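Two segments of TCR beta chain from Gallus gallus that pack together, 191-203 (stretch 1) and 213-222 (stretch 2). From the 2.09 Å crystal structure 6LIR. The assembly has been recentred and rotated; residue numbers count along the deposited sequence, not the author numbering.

Stretch 1, residues 191-203: EWFNPLNRFECIA
Stretch 2 (213-222) SIQKIIYGDT

Two antiparallel strands, 198-203 and 213-219, form the regular part of this contact; the irregular part is a helix end and a turn folded against the residues that follow the second strand. The strand axes approach to 4.7 Å with 162° between their directions. Register is set by pairing Arg-198 with Tyr-219, Phe-199 with Ile-218, Glu-200 with Ile-217, Cys-201 with Lys-216, Ile-202 with Gln-215 and Ala-203 with Ile-214. Phi/psi stay extended, near -103/112 at Arg-198 and -121/135 at Ile-214.

The hydrogen-bonded pairs are Phe-199/Ile-218, Cys-201/Lys-216 and Ala-203/Ile-214. Each closes a two-way ring: Phe-199 N to Ile-218 O and Ile-218 N to Phe-199 O are both 2.9 Å, and Cys-201 N to Lys-216 O, Lys-216 N to Cys-201 O, Ala-203 N to Ile-214 O and Ile-214 N to Ala-203 O are likewise 2.9 Å. Beyond the Arg-198/Tyr-219 bridge, Gly-220 N still donates to Asn-197 O at 3.2 Å, carrying the ladder one step further.

Side chains alternate between two faces. One carries Phe-199, Cys-201, Ala-203, Ile-214, Lys-216 and Ile-218. Here Phe-199 is m (chi2 -80°), and its CB lies 3.9 Å from CG2 of Ile-218, which is t,t. That rotamer sends Ile-218 CD1 to the edge of the Trp-192 ring, 4.1 Å from CH2. Lys-216, with chi1 at -145° between wells, leads its end away from the first strand.

The other face is more exposed and joins long chains by their aliphatic parts. Arg-198 (t,t,p) brings CG to 3.6 Å from Ile-217 CG2, while its CD lies 3.2 Å from Tyr-219 OH; Tyr-219 is m with chi2 -89°, its end coming nearer to the first stretch, with CD1 3.3 Å from Asn-197 O. Glu-200 is extended (t,t), its CG 3.6 Å from CD1 of Ile-217, which is m,m and curls nearer. Ile-202 (m, chi2 144°, off-well) sets CG1 4.0 Å from Gln-215 CG.

Beyond the strands the helix ends and Phe-193 leaves helical phi/psi at -88/67. A type I turn runs from Asn-194 to Asn-197, closed by Asn-197 N to Asn-194 O at 3.1 Å. Asn-194, chi1 t, reinforces it by accepting from Leu-196 N at OD1, 3.1 Å. Asn-197 is m, and its ND2 gives a 2.8 Å hydrogen bond to Glu-191 O, tying the turn's end to the helix.

Trp-192 (chi1 t, chi2 -112°) lays its indole against the second stretch. Gly-220 CA sits over one face, 3.9 Å from the six-membered ring centroid in a CH-pi contact. An ideal CB on Gly-220 would lie 2.3 Å from both Trp-192 O and Asn-194 O, so the geometry leaves no room for a side chain. Next door, Asp-221 N donates to Trp-192 O at 3.0 Å. A water joins the two side chains, accepting from Trp-192 NE1 at 2.9 Å and donating to Asp-221 OD2 at 3.0 Å.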

ATOM      1  N   GLU B 191      -3.692 -10.865  24.685  1.00 44.50           N
ATOM      2  CA  GLU B 191      -4.568  -9.807  24.194  1.00 46.65           C
ATOM      3  C   GLU B 191      -5.863 -10.389  23.648  1.00 44.61           C
ATOM      4  O   GLU B 191      -6.913  -9.746  23.732  1.00 44.98           O
ATOM      5  CB  GLU B 191      -3.857  -8.978  23.119  1.00 44.23           C
ATOM      6  CG  GLU B 191      -4.691  -7.794  22.638  1.00 42.68           C
ATOM      7  CD  GLU B 191      -3.979  -6.875  21.644  1.00 47.47           C
ATOM      8  OE1 GLU B 191      -2.856  -7.193  21.201  1.00 46.96           O
ATOM      9  OE2 GLU B 191      -4.559  -5.818  21.302  1.00 49.40           O
ATOM     10  N   TRP B 192      -5.815 -11.609  23.109  1.00 39.93           N
ATOM     11  CA  TRP B 192      -7.029 -12.228  22.585  1.00 43.57           C
ATOM     12  C   TRP B 192      -7.957 -12.669  23.712  1.00 43.94           C
ATOM     13  O   TRP B 192      -9.183 -12.585  23.578  1.00 47.80           O
ATOM     14  CB  TRP B 192      -6.690 -13.419  21.690  1.00 35.23           C
ATOM     15  CG  TRP B 192      -7.897 -14.262  21.387  1.00 43.94           C
ATOM     16  CD1 TRP B 192      -8.137 -15.539  21.809  1.00 42.91           C
ATOM     17  CD2 TRP B 192      -9.042 -13.873  20.617  1.00 44.05           C
ATOM     18  NE1 TRP B 192      -9.355 -15.972  21.339  1.00 46.55           N
ATOM     19  CE2 TRP B 192      -9.930 -14.970  20.606  1.00 42.56           C
ATOM     20  CE3 TRP B 192      -9.398 -12.710  19.929  1.00 42.03           C
ATOM     21  CZ2 TRP B 192     -11.154 -14.933  19.937  1.00 48.75           C
ATOM     22  CZ3 TRP B 192     -10.616 -12.675  19.265  1.00 45.87           C
ATOM     23  CH2 TRP B 192     -11.477 -13.780  19.273  1.00 44.74           C
ATOM     24  N   PHE B 193      -7.400 -13.152  24.824  1.00 44.71           N
ATOM     25  CA  PHE B 193      -8.215 -13.702  25.910  1.00 48.92           C
ATOM     26  C   PHE B 193      -8.607 -12.581  26.875  1.00 53.34           C
ATOM     27  O   PHE B 193      -8.200 -12.523  28.035  1.00 53.78           O
ATOM     28  CB  PHE B 193      -7.469 -14.822  26.621  1.00 49.50           C
ATOM     29  CG  PHE B 193      -7.536 -16.136  25.905  1.00 51.74           C
ATOM     30  CD1 PHE B 193      -8.756 -16.699  25.570  1.00 50.47           C
ATOM     31  CD2 PHE B 193      -6.376 -16.807  25.557  1.00 43.34           C
ATOM     32  CE1 PHE B 193      -8.820 -17.908  24.905  1.00 48.77           C
ATOM     33  CE2 PHE B 193      -6.433 -18.014  24.891  1.00 47.72           C
ATOM     34  CZ  PHE B 193      -7.656 -18.565  24.563  1.00 46.71           C
ATOM     35  N   ASN B 194      -9.432 -11.682  26.351  1.00 57.20           N
ATOM     36  CA  ASN B 194     -10.022 -10.573  27.085  1.00 52.78           C
ATOM     37  C   ASN B 194     -11.361 -10.266  26.428  1.00 56.38           C
ATOM     38  O   ASN B 194     -11.395  -9.706  25.323  1.00 56.72           O
ATOM     39  CB  ASN B 194      -9.092  -9.356  27.061  1.00 53.77           C
ATOM     40  CG  ASN B 194      -9.558  -8.230  27.973  1.00 55.45           C
ATOM     41  OD1 ASN B 194     -10.734  -8.140  28.332  1.00 58.85           O
ATOM     42  ND2 ASN B 194      -8.630  -7.353  28.340  1.00 54.53           N
ATOM     43  N   PRO B 195     -12.484 -10.613  27.065  1.00 51.74           N
ATOM     44  CA  PRO B 195     -13.790 -10.408  26.420  1.00 52.17           C
ATOM     45  C   PRO B 195     -14.207  -8.952  26.315  1.00 49.70           C
ATOM     46  O   PRO B 195     -15.274  -8.672  25.756  1.00 51.34           O
ATOM     47  CB  PRO B 195     -14.752 -11.195  27.324  1.00 56.32           C
ATOM     48  CG  PRO B 195     -14.071 -11.246  28.654  1.00 54.72           C
ATOM     49  CD  PRO B 195     -12.596 -11.288  28.371  1.00 55.03           C
ATOM     50  N   LEU B 196     -13.401  -8.020  26.821  1.00 51.10           N
ATOM     51  CA  LEU B 196     -13.656  -6.597  26.648  1.00 50.81           C
ATOM     52  C   LEU B 196     -12.980  -6.020  25.411  1.00 54.70           C
ATOM     53  O   LEU B 196     -13.372  -4.939  24.955  1.00 47.56           O
ATOM     54  CB  LEU B 196     -13.203  -5.829  27.891  1.00 49.15           C
ATOM     55  CG  LEU B 196     -13.887  -6.307  29.172  1.00 53.58           C
ATOM     56  CD1 LEU B 196     -13.233  -5.689  30.396  1.00 53.70           C
ATOM     57  CD2 LEU B 196     -15.380  -6.003  29.130  1.00 50.02           C
ATOM     58  N   ASN B 197     -11.974  -6.705  24.868  1.00 50.79           N
ATOM     59  CA  ASN B 197     -11.247  -6.175  23.723  1.00 46.88           C
ATOM     60  C   ASN B 197     -12.106  -6.262  22.468  1.00 50.17           C
ATOM     61  O   ASN B 197     -12.595  -7.335  22.095  1.00 48.60           O
ATOM     62  CB  ASN B 197      -9.934  -6.932  23.534  1.00 47.91           C
ATOM     63  CG  ASN B 197      -8.835  -6.416  24.442  1.00 49.94           C
ATOM     64  OD1 ASN B 197      -8.968  -5.356  25.057  1.00 50.69           O
ATOM     65  ND2 ASN B 197      -7.740  -7.164  24.531  1.00 50.28           N
ATOM     66  N   ARG B 198     -12.290  -5.124  21.819  1.00 60.10           N
ATOM     67  CA  ARG B 198     -13.137  -5.005  20.641  1.00 57.85           C
ATOM     68  C   ARG B 198     -12.241  -4.933  19.411  1.00 53.86           C
ATOM     69  O   ARG B 198     -11.535  -3.939  19.208  1.00 55.00           O
ATOM     70  CB  ARG B 198     -14.047  -3.786  20.752  1.00 56.51           C
ATOM     71  CG  ARG B 198     -14.736  -3.383  19.464  1.00 59.38           C
ATOM     72  CD  ARG B 198     -15.991  -2.584  19.776  1.00 71.94           C
ATOM     73  NE  ARG B 198     -15.711  -1.157  19.887  1.00 69.14           N
ATOM     74  CZ  ARG B 198     -15.368  -0.549  21.018  1.00 74.30           C
ATOM     75  NH1 ARG B 198     -15.127   0.755  21.021  1.00 73.88           N
ATOM     76  NH2 ARG B 198     -15.269  -1.241  22.148  1.00 73.28           N
ATOM     77  N   PHE B 199     -12.275  -5.975  18.583  1.00 45.01           N
ATOM     78  CA  PHE B 199     -11.430  -6.057  17.398  1.00 46.08           C
ATOM     79  C   PHE B 199     -12.304  -5.763  16.186  1.00 47.77           C
ATOM     80  O   PHE B 199     -13.211  -6.533  15.858  1.00 49.31           O
ATOM     81  CB  PHE B 199     -10.767  -7.429  17.283  1.00 43.15           C
ATOM     82  CG  PHE B 199      -9.901  -7.779  18.455  1.00 43.99           C
ATOM     83  CD1 PHE B 199      -8.614  -7.273  18.566  1.00 41.94           C
ATOM     84  CD2 PHE B 199     -10.380  -8.609  19.453  1.00 44.38           C
ATOM     85  CE1 PHE B 199      -7.821  -7.598  19.656  1.00 40.99           C
ATOM     86  CE2 PHE B 199      -9.597  -8.936  20.539  1.00 43.96           C
ATOM     87  CZ  PHE B 199      -8.318  -8.431  20.643  1.00 43.35           C
ATOM     88  N   GLU B 200     -12.031  -4.634  15.537  1.00 45.16           N
ATOM     89  CA  GLU B 200     -12.914  -4.063  14.532  1.00 47.19           C
ATOM     90  C   GLU B 200     -12.185  -3.994  13.200  1.00 44.24           C
ATOM     91  O   GLU B 200     -11.122  -3.374  13.094  1.00 40.76           O
ATOM     92  CB  GLU B 200     -13.384  -2.678  14.972  1.00 44.83           C
ATOM     93  CG  GLU B 200     -14.145  -1.884  13.935  1.00 49.33           C
ATOM     94  CD  GLU B 200     -14.826  -0.673  14.550  1.00 52.26           C
ATOM     95  OE1 GLU B 200     -15.662  -0.042  13.867  1.00 54.65           O
ATOM     96  OE2 GLU B 200     -14.517  -0.354  15.719  1.00 51.30           O
ATOM     97  N   CYS B 201     -12.764  -4.628  12.191  1.00 39.09           N
ATOM     98  CA  CYS B 201     -12.289  -4.541  10.821  1.00 42.37           C
ATOM     99  C   CYS B 201     -13.267  -3.683  10.041  1.00 44.19           C
ATOM    100  O   CYS B 201     -14.471  -3.950  10.053  1.00 43.12           O
ATOM    101  CB  CYS B 201     -12.179  -5.928  10.185  1.00 42.15           C
ATOM    102  SG  CYS B 201     -11.778  -5.868   8.419  1.00 54.54           S
ATOM    103  N   ILE B 202     -12.749  -2.680   9.335  1.00 44.59           N
ATOM    104  CA  ILE B 202     -13.579  -1.716   8.622  1.00 41.04           C
ATOM    105  C   ILE B 202     -13.228  -1.765   7.141  1.00 44.46           C
ATOM    106  O   ILE B 202     -12.051  -1.700   6.771  1.00 43.89           O
ATOM    107  CB  ILE B 202     -13.385  -0.290   9.172  1.00 43.61           C
ATOM    108  CG1 ILE B 202     -13.747  -0.228  10.655  1.00 49.54           C
ATOM    109  CG2 ILE B 202     -14.192   0.727   8.365  1.00 47.82           C
ATOM    110  CD1 ILE B 202     -12.861   0.714  11.446  1.00 52.00           C
ATOM    111  N   ALA B 203     -14.249  -1.825   6.295  1.00 34.10           N
ATOM    112  CA  ALA B 203     -14.054  -1.761   4.857  1.00 38.28           C
ATOM    113  C   ALA B 203     -14.611  -0.431   4.371  1.00 41.18           C
ATOM    114  O   ALA B 203     -15.807  -0.164   4.515  1.00 38.80           O
ATOM    115  CB  ALA B 203     -14.741  -2.931   4.155  1.00 30.02           C
ATOM    116  N   SER B 213     -18.854   2.861   4.510  1.00 42.20           N
ATOM    117  CA  SER B 213     -18.070   1.940   5.314  1.00 45.40           C
ATOM    118  C   SER B 213     -18.961   0.805   5.793  1.00 49.40           C
ATOM    119  O   SER B 213     -20.158   0.988   6.026  1.00 44.77           O
ATOM    120  CB  SER B 213     -17.453   2.626   6.541  1.00 45.02           C
ATOM    121  OG  SER B 213     -16.562   3.658   6.170  1.00 53.15           O
ATOM    122  N   ILE B 214     -18.357  -0.366   5.945  1.00 39.51           N
ATOM    123  CA  ILE B 214     -18.971  -1.482   6.648  1.00 38.42           C
ATOM    124  C   ILE B 214     -18.047  -1.847   7.795  1.00 42.62           C
ATOM    125  O   ILE B 214     -16.828  -1.943   7.611  1.00 40.32           O
ATOM    126  CB  ILE B 214     -19.218  -2.682   5.717  1.00 44.30           C
ATOM    127  CG1 ILE B 214     -20.181  -2.282   4.595  1.00 45.87           C
ATOM    128  CG2 ILE B 214     -19.771  -3.862   6.501  1.00 40.21           C
ATOM    129  CD1 ILE B 214     -20.385  -3.353   3.549  1.00 45.60           C
ATOM    130  N   GLN B 215     -18.620  -2.060   8.972  1.00 47.74           N
ATOM    131  CA  GLN B 215     -17.838  -2.342  10.164  1.00 46.52           C
ATOM    132  C   GLN B 215     -18.215  -3.720  10.684  1.00 49.57           C
ATOM    133  O   GLN B 215     -19.400  -4.034  10.828  1.00 51.19           O
ATOM    134  CB  GLN B 215     -18.073  -1.275  11.240  1.00 52.99           C
ATOM    135  CG  GLN B 215     -17.760   0.154  10.788  1.00 53.17           C
ATOM    136  CD  GLN B 215     -18.958   0.861  10.165  1.00 56.00           C
ATOM    137  OE1 GLN B 215     -18.808   1.668   9.245  1.00 50.49           O
ATOM    138  NE2 GLN B 215     -20.151   0.563  10.667  1.00 48.84           N
ATOM    139  N   LYS B 216     -17.204  -4.536  10.952  1.00 40.70           N
ATOM    140  CA  LYS B 216     -17.388  -5.863  11.513  1.00 49.81           C
ATOM    141  C   LYS B 216     -16.598  -5.952  12.806  1.00 41.18           C
ATOM    142  O   LYS B 216     -15.475  -5.448  12.892  1.00 45.99           O
ATOM    143  CB  LYS B 216     -16.934  -6.945  10.531  1.00 46.65           C
ATOM    144  CG  LYS B 216     -17.766  -8.205  10.584  1.00 55.75           C
ATOM    145  CD  LYS B 216     -19.204  -7.942  10.162  1.00 55.12           C
ATOM    146  CE  LYS B 216     -20.101  -9.069  10.642  1.00 59.85           C
ATOM    147  NZ  LYS B 216     -21.420  -9.111   9.959  1.00 66.49           N
ATOM    148  N   ILE B 217     -17.171  -6.609  13.808  1.00 46.21           N
ATOM    149  CA  ILE B 217     -16.558  -6.675  15.126  1.00 49.20           C
ATOM    150  C   ILE B 217     -16.453  -8.130  15.547  1.00 48.78           C
ATOM    151  O   ILE B 217     -17.341  -8.938  15.257  1.00 50.27           O
ATOM    152  CB  ILE B 217     -17.369  -5.884  16.174  1.00 52.51           C
ATOM    153  CG1 ILE B 217     -17.805  -4.524  15.621  1.00 51.48           C
ATOM    154  CG2 ILE B 217     -16.576  -5.729  17.465  1.00 52.12           C
ATOM    155  CD1 ILE B 217     -16.766  -3.453  15.745  1.00 53.78           C
ATOM    156  N   ILE B 218     -15.375  -8.454  16.249  1.00 43.55           N
ATOM    157  CA  ILE B 218     -15.286  -9.676  17.032  1.00 45.41           C
ATOM    158  C   ILE B 218     -14.640  -9.306  18.357  1.00 45.76           C
ATOM    159  O   ILE B 218     -13.698  -8.507  18.397  1.00 41.83           O
ATOM    160  CB  ILE B 218     -14.501 -10.782  16.287  1.00 44.52           C
ATOM    161  CG1 ILE B 218     -14.590 -12.114  17.036  1.00 45.64           C
ATOM    162  CG2 ILE B 218     -13.050 -10.375  16.057  1.00 41.52           C
ATOM    163  CD1 ILE B 218     -14.150 -13.309  16.205  1.00 44.21           C
ATOM    164  N   TYR B 219     -15.186  -9.834  19.442  1.00 39.25           N
ATOM    165  CA  TYR B 219     -14.629  -9.626  20.768  1.00 43.30           C
ATOM    166  C   TYR B 219     -13.720 -10.785  21.150  1.00 45.28           C
ATOM    167  O   TYR B 219     -13.811 -11.884  20.597  1.00 46.69           O
ATOM    168  CB  TYR B 219     -15.743  -9.444  21.800  1.00 46.75           C
ATOM    169  CG  TYR B 219     -16.355  -8.067  21.743  1.00 46.81           C
ATOM    170  CD1 TYR B 219     -15.831  -7.024  22.495  1.00 46.69           C
ATOM    171  CD2 TYR B 219     -17.437  -7.801  20.913  1.00 44.84           C
ATOM    172  CE1 TYR B 219     -16.380  -5.756  22.435  1.00 50.86           C
ATOM    173  CE2 TYR B 219     -17.994  -6.537  20.847  1.00 51.56           C
ATOM    174  CZ  TYR B 219     -17.461  -5.519  21.610  1.00 54.84           C
ATOM    175  OH  TYR B 219     -18.012  -4.260  21.548  1.00 56.92           O
ATOM    176  N   GLY B 220     -12.836 -10.523  22.107  1.00 44.58           N
ATOM    177  CA  GLY B 220     -11.960 -11.557  22.613  1.00 49.72           C
ATOM    178  C   GLY B 220     -12.703 -12.587  23.446  1.00 53.93           C
ATOM    179  O   GLY B 220     -13.878 -12.439  23.784  1.00 52.56           O
ATOM    180  N   ASP B 221     -11.989 -13.657  23.784  1.00 61.01           N
ATOM    181  CA  ASP B 221     -12.544 -14.765  24.546  1.00 62.63           C
ATOM    182  C   ASP B 221     -12.169 -14.633  26.017  1.00 66.84           C
ATOM    183  O   ASP B 221     -11.322 -13.824  26.402  1.00 67.06           O
ATOM    184  CB  ASP B 221     -12.041 -16.104  23.991  1.00 67.03           C
ATOM    185  CG  ASP B 221     -13.101 -16.852  23.207  1.00 70.78           C
ATOM    186  OD1 ASP B 221     -14.099 -16.219  22.806  1.00 81.45           O
ATOM    187  OD2 ASP B 221     -12.935 -18.072  22.990  1.00 71.74           O
ATOM    188  N   THR B 222     -12.806 -15.453  26.846  1.00 74.38           N
ATOM    189  CA  THR B 222     -12.543 -15.420  28.281  1.00 76.55           C
ATOM    190  C   THR B 222     -11.327 -16.267  28.627  1.00 69.92           C
ATOM    191  O   THR B 222     -11.333 -17.479  28.424  1.00 76.09           O
ATOM    192  CB  THR B 222     -13.751 -15.916  29.095  1.00 76.53           C
ATOM    193  OG1 THR B 222     -14.964 -15.513  28.446  1.00 80.60           O
ATOM    194  CG2 THR B 222     -13.714 -15.334  30.503  1.00 75.83           C
TER
HETATM  195  O   HOH W   1     -10.776 -18.442  21.004  1.00 51.22           O